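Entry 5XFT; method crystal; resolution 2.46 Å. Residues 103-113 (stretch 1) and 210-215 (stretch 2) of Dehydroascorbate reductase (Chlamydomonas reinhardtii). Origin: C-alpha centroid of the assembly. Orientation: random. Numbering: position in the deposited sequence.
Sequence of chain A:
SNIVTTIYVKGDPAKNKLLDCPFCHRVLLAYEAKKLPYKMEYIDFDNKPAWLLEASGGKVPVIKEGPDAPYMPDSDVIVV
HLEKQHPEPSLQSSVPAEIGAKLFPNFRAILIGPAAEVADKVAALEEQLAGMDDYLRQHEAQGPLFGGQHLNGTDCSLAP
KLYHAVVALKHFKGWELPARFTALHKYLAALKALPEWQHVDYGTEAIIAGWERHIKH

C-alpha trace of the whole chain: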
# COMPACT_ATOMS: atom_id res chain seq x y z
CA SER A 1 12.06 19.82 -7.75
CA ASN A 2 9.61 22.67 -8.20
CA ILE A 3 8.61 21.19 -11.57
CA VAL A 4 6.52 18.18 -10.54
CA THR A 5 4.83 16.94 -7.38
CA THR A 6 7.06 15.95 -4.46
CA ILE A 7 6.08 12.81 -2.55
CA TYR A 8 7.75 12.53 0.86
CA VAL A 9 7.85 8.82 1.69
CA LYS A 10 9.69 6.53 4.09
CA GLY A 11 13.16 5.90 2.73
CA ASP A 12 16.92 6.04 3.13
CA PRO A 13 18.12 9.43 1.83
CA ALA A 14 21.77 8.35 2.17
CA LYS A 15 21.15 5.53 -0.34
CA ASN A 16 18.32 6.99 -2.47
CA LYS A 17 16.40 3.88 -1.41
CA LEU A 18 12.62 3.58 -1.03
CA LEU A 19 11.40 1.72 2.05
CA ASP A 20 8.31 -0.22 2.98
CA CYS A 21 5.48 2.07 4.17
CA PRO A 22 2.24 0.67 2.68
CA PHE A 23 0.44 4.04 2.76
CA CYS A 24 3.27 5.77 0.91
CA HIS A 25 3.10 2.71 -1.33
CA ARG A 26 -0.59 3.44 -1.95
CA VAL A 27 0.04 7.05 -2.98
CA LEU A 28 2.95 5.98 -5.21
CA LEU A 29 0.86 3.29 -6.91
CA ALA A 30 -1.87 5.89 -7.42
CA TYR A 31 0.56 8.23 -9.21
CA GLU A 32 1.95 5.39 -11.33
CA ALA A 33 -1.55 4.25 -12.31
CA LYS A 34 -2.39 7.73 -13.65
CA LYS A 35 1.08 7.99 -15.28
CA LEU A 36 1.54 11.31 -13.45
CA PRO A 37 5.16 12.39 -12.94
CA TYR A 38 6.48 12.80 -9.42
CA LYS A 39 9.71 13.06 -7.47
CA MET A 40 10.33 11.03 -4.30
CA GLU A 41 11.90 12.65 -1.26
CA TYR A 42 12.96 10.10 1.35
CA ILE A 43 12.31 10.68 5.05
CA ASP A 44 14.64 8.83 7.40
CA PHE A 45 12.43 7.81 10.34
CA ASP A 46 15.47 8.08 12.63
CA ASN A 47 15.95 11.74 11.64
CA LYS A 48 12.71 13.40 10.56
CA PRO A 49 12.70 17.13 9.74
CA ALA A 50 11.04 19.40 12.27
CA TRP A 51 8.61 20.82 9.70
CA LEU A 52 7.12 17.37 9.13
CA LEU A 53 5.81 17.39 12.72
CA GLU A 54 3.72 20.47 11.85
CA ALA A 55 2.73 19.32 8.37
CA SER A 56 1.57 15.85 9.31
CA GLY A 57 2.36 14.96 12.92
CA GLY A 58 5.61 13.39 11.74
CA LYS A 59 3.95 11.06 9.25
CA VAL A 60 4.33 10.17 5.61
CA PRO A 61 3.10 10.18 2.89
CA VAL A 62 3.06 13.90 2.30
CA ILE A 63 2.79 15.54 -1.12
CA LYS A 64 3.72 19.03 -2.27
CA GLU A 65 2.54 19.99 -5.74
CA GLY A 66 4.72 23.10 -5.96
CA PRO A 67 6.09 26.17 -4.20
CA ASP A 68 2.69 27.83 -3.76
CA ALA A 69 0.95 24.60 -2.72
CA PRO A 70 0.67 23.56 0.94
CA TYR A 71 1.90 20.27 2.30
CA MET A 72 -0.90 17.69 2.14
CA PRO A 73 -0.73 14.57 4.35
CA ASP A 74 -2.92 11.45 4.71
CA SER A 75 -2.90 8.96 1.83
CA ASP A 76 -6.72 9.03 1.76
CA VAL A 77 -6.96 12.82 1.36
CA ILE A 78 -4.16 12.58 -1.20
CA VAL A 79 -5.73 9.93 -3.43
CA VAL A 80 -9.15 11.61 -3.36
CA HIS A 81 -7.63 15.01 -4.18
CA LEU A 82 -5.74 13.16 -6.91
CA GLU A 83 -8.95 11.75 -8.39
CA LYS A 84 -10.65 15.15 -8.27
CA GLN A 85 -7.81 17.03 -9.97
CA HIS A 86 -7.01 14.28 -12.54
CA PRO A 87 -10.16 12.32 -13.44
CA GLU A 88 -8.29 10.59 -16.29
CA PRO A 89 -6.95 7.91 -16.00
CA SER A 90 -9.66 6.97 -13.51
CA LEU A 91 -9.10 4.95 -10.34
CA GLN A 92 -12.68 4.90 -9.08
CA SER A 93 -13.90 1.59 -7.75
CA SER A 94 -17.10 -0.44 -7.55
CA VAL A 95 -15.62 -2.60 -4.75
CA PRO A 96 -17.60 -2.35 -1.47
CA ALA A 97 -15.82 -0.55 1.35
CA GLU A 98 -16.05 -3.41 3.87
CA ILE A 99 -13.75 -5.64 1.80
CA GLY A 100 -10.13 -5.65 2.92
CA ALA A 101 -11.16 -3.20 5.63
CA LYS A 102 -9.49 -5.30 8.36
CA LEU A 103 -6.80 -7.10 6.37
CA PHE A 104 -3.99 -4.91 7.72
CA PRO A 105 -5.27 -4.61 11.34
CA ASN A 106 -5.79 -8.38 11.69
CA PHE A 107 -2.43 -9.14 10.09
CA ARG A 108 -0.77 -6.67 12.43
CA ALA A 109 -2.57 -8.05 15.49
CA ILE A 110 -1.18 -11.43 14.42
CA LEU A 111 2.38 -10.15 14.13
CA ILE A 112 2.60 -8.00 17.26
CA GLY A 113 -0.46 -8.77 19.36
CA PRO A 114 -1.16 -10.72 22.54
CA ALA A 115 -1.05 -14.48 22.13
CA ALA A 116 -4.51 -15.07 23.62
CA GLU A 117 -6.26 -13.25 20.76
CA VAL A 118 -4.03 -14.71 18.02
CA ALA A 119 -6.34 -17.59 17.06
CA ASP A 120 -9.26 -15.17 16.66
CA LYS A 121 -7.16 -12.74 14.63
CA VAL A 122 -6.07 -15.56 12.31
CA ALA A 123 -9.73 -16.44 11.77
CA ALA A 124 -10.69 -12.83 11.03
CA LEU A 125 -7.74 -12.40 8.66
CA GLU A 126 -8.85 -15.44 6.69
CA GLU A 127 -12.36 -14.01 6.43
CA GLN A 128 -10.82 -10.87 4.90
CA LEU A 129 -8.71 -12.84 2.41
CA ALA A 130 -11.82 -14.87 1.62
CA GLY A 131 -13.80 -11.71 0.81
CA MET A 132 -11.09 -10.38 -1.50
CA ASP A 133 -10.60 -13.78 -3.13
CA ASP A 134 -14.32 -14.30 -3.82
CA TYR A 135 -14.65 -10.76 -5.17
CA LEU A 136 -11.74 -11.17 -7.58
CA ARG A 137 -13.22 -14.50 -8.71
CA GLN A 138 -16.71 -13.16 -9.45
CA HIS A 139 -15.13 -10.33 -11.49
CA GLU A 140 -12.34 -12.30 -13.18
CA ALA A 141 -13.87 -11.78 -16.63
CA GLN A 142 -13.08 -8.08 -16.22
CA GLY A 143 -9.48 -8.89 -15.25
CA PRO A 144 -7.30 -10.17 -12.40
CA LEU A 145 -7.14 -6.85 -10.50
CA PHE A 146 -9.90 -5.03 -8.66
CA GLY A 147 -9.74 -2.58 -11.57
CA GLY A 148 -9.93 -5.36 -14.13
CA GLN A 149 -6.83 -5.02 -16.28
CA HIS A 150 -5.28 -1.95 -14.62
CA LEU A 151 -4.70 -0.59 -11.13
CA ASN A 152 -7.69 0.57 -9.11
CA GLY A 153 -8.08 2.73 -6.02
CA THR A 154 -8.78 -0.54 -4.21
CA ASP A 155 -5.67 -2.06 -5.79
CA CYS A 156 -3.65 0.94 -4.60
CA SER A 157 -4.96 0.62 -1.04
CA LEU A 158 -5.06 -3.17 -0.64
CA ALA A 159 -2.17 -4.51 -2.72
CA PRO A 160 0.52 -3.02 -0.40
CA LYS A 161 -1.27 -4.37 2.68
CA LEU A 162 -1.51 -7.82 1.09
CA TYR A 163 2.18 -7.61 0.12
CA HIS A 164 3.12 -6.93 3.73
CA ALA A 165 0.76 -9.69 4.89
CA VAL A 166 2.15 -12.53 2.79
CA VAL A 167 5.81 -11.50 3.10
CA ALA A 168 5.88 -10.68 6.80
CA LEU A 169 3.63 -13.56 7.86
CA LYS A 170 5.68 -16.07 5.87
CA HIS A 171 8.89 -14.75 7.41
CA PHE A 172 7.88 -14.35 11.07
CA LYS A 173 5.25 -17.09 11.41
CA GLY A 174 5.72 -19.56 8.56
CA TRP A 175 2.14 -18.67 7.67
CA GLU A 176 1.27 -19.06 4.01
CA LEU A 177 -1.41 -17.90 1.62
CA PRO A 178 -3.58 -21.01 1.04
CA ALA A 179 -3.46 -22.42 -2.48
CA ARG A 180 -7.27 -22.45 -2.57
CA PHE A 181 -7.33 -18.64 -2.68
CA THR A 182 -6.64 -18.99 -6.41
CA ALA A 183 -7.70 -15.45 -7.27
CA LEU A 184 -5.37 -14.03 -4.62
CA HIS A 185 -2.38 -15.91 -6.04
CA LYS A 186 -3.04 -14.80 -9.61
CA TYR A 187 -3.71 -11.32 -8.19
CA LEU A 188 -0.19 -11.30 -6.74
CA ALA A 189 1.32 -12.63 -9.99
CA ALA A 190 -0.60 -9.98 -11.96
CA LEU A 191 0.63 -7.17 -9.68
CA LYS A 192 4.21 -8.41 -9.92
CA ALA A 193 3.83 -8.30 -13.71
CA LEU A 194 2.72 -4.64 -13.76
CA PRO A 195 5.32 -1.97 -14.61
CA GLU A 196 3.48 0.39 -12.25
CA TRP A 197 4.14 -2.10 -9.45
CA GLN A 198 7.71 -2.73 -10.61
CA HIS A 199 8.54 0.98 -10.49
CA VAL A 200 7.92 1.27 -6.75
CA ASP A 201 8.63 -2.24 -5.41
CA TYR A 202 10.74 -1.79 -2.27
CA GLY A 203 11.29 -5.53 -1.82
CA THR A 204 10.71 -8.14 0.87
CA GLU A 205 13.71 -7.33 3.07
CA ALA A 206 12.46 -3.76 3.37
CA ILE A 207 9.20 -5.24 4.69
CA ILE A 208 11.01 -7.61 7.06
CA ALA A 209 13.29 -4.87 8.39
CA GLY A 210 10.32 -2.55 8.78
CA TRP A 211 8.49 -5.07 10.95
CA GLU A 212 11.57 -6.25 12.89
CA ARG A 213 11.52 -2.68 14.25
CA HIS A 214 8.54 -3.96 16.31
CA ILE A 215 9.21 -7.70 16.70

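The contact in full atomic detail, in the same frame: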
# COMPACT_ATOMS: atom_id res chain seq x y z
N LEU A 103 -7.96 -6.31 6.75
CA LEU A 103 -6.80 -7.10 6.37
C LEU A 103 -5.57 -6.68 7.17
O LEU A 103 -4.98 -7.48 7.92
CB LEU A 103 -6.55 -6.95 4.87
CG LEU A 103 -5.25 -7.46 4.26
CD1 LEU A 103 -5.17 -8.97 4.43
CD2 LEU A 103 -5.17 -7.08 2.79
N PHE A 104 -5.19 -5.41 7.05
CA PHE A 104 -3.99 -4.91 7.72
C PHE A 104 -4.10 -4.95 9.24
O PHE A 104 -3.14 -5.40 9.89
CB PHE A 104 -3.67 -3.50 7.21
CG PHE A 104 -2.46 -2.89 7.83
CD1 PHE A 104 -2.58 -2.01 8.90
CD2 PHE A 104 -1.19 -3.17 7.34
CE1 PHE A 104 -1.46 -1.44 9.47
CE2 PHE A 104 -0.07 -2.60 7.91
CZ PHE A 104 -0.20 -1.74 8.98
N PRO A 105 -5.20 -4.51 9.87
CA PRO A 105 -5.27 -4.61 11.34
C PRO A 105 -5.18 -6.03 11.87
O PRO A 105 -4.52 -6.26 12.89
CB PRO A 105 -6.62 -3.97 11.67
CG PRO A 105 -6.86 -3.02 10.55
CD PRO A 105 -6.32 -3.71 9.34
N ASN A 106 -5.85 -7.00 11.23
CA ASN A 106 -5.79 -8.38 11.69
C ASN A 106 -4.39 -8.94 11.52
O ASN A 106 -3.85 -9.61 12.41
CB ASN A 106 -6.79 -9.25 10.92
CG ASN A 106 -8.23 -8.89 11.22
OD1 ASN A 106 -8.56 -8.42 12.31
ND2 ASN A 106 -9.10 -9.10 10.24
N PHE A 107 -3.78 -8.68 10.36
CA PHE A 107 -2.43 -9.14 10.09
C PHE A 107 -1.43 -8.54 11.07
O PHE A 107 -0.50 -9.23 11.53
CB PHE A 107 -2.08 -8.81 8.63
CG PHE A 107 -0.65 -8.48 8.41
CD1 PHE A 107 0.33 -9.44 8.57
CD2 PHE A 107 -0.29 -7.21 7.99
CE1 PHE A 107 1.64 -9.14 8.36
CE2 PHE A 107 1.02 -6.90 7.76
CZ PHE A 107 1.99 -7.86 7.94
N ARG A 108 -1.62 -7.28 11.43
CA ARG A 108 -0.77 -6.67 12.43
C ARG A 108 -1.01 -7.27 13.81
O ARG A 108 -0.06 -7.59 14.52
CB ARG A 108 -0.98 -5.16 12.46
CG ARG A 108 -0.23 -4.47 13.58
CD ARG A 108 -0.54 -3.00 13.62
NE ARG A 108 -1.96 -2.76 13.85
CZ ARG A 108 -2.54 -1.58 13.77
NH1 ARG A 108 -1.83 -0.50 13.45
NH2 ARG A 108 -3.84 -1.47 14.00
N ALA A 109 -2.28 -7.45 14.20
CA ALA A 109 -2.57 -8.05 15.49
C ALA A 109 -1.99 -9.46 15.59
O ALA A 109 -1.68 -9.93 16.69
CB ALA A 109 -4.07 -8.07 15.74
N ILE A 110 -1.85 -10.13 14.45
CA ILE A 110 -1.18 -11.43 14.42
C ILE A 110 0.31 -11.25 14.67
O ILE A 110 0.91 -11.98 15.47
CB ILE A 110 -1.46 -12.14 13.09
CG1 ILE A 110 -2.93 -12.56 13.00
CG2 ILE A 110 -0.51 -13.33 12.90
CD1 ILE A 110 -3.34 -13.00 11.63
N LEU A 111 0.93 -10.28 14.00
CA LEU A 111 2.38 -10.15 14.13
C LEU A 111 2.79 -9.68 15.52
O LEU A 111 3.75 -10.21 16.09
CB LEU A 111 2.94 -9.20 13.07
CG LEU A 111 3.24 -9.79 11.69
CD1 LEU A 111 4.05 -8.81 10.85
CD2 LEU A 111 3.97 -11.13 11.80
N ILE A 112 2.09 -8.70 16.09
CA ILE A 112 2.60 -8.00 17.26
C ILE A 112 1.56 -7.90 18.37
O ILE A 112 1.65 -7.02 19.23
CB ILE A 112 3.11 -6.60 16.87
CG1 ILE A 112 1.98 -5.72 16.36
CG2 ILE A 112 4.19 -6.68 15.81
CD1 ILE A 112 2.44 -4.35 15.91
N GLY A 113 0.59 -8.81 18.38
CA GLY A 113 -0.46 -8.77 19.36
C GLY A 113 -0.28 -9.77 20.49
O GLY A 113 0.65 -10.57 20.49
N GLY A 210 11.32 -3.43 8.23
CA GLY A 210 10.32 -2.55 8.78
C GLY A 210 9.61 -3.16 9.98
O GLY A 210 9.42 -2.50 11.00
N TRP A 211 9.25 -4.44 9.87
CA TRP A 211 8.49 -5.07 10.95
C TRP A 211 9.36 -5.54 12.10
O TRP A 211 8.90 -5.55 13.25
CB TRP A 211 7.66 -6.22 10.38
CG TRP A 211 6.45 -5.72 9.67
CD1 TRP A 211 6.27 -5.59 8.32
CD2 TRP A 211 5.25 -5.24 10.29
NE1 TRP A 211 5.01 -5.08 8.06
CE2 TRP A 211 4.37 -4.85 9.26
CE3 TRP A 211 4.84 -5.12 11.62
CZ2 TRP A 211 3.10 -4.35 9.52
CZ3 TRP A 211 3.57 -4.62 11.88
CH2 TRP A 211 2.72 -4.24 10.83
N GLU A 212 10.61 -5.93 11.83
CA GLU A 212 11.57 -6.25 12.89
C GLU A 212 11.71 -5.10 13.87
O GLU A 212 11.96 -5.32 15.06
CB GLU A 212 12.93 -6.60 12.29
CG GLU A 212 13.13 -8.09 12.05
CD GLU A 212 14.32 -8.38 11.15
OE1 GLU A 212 14.67 -9.57 11.02
OE2 GLU A 212 14.88 -7.43 10.56
N ARG A 213 11.56 -3.86 13.39
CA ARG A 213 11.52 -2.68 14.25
C ARG A 213 10.47 -2.78 15.34
O ARG A 213 10.49 -1.97 16.27
CB ARG A 213 11.28 -1.43 13.38
CG ARG A 213 11.69 -0.08 13.98
CD ARG A 213 11.39 1.06 12.99
NE ARG A 213 11.46 2.37 13.64
CZ ARG A 213 10.51 3.30 13.54
NH1 ARG A 213 9.43 3.07 12.81
NH2 ARG A 213 10.64 4.47 14.16
N HIS A 214 9.55 -3.76 15.27
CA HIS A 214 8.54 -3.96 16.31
C HIS A 214 8.38 -5.40 16.76
O HIS A 214 7.57 -5.65 17.66
CB HIS A 214 7.18 -3.42 15.83
CG HIS A 214 7.25 -2.02 15.32
ND1 HIS A 214 7.57 -0.95 16.14
CD2 HIS A 214 7.07 -1.50 14.08
CE1 HIS A 214 7.57 0.16 15.42
NE2 HIS A 214 7.27 -0.15 14.17
N ILE A 215 9.09 -6.35 16.16
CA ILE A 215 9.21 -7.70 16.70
C ILE A 215 10.66 -8.14 16.62
O ILE A 215 11.43 -7.95 17.56
CB ILE A 215 8.30 -8.70 15.96
CG1 ILE A 215 8.34 -8.47 14.45
CG2 ILE A 215 6.89 -8.64 16.50
CD1 ILE A 215 7.51 -9.39 13.66

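The contact between the helix that begins at Leu 103 and the segment from Gly 210 to Ile 215 is almost wholly apolar, buries 352 Å² and contains no hydrogen bond between the two stretches. Trp 211 dominates it. Its CA-to-CB bond points toward the helix, and its side chain sits as a knob among Phe 104, Phe 107, Leu 111 and Ile 112, residues spaced so that successive turns bring them to the same side. Leu 111 covers one face of the indole: its CD1 lies 4.1 Å from the centroid of the Trp 211 six-membered ring, 24° off the normal, in a CH-pi contact. Phe 107 forms an offset edge-to-face pair with that ring, the planes inclined at 71° and Phe 107 CE2 3.7 Å from Trp 211 CZ2. Around the indole edge lie Phe 104 CE2, 4.0 Å from Trp 211 CZ2, and Arg 108 CG, 4.0 Å from Trp 211 CH2; the aliphatic part of Arg 108 thus makes the contact while its end leads away. The indole NE1 is hydrogen-bonded elsewhere in the structure.

Ile 112 extends the packing to Ile 215, with Ile 112 CG2 3.4 Å from Ile 215 CG2, a tight approach between exposed side chains. Ile 215 is poorly ordered, so this distance is less certain than those around Trp 211.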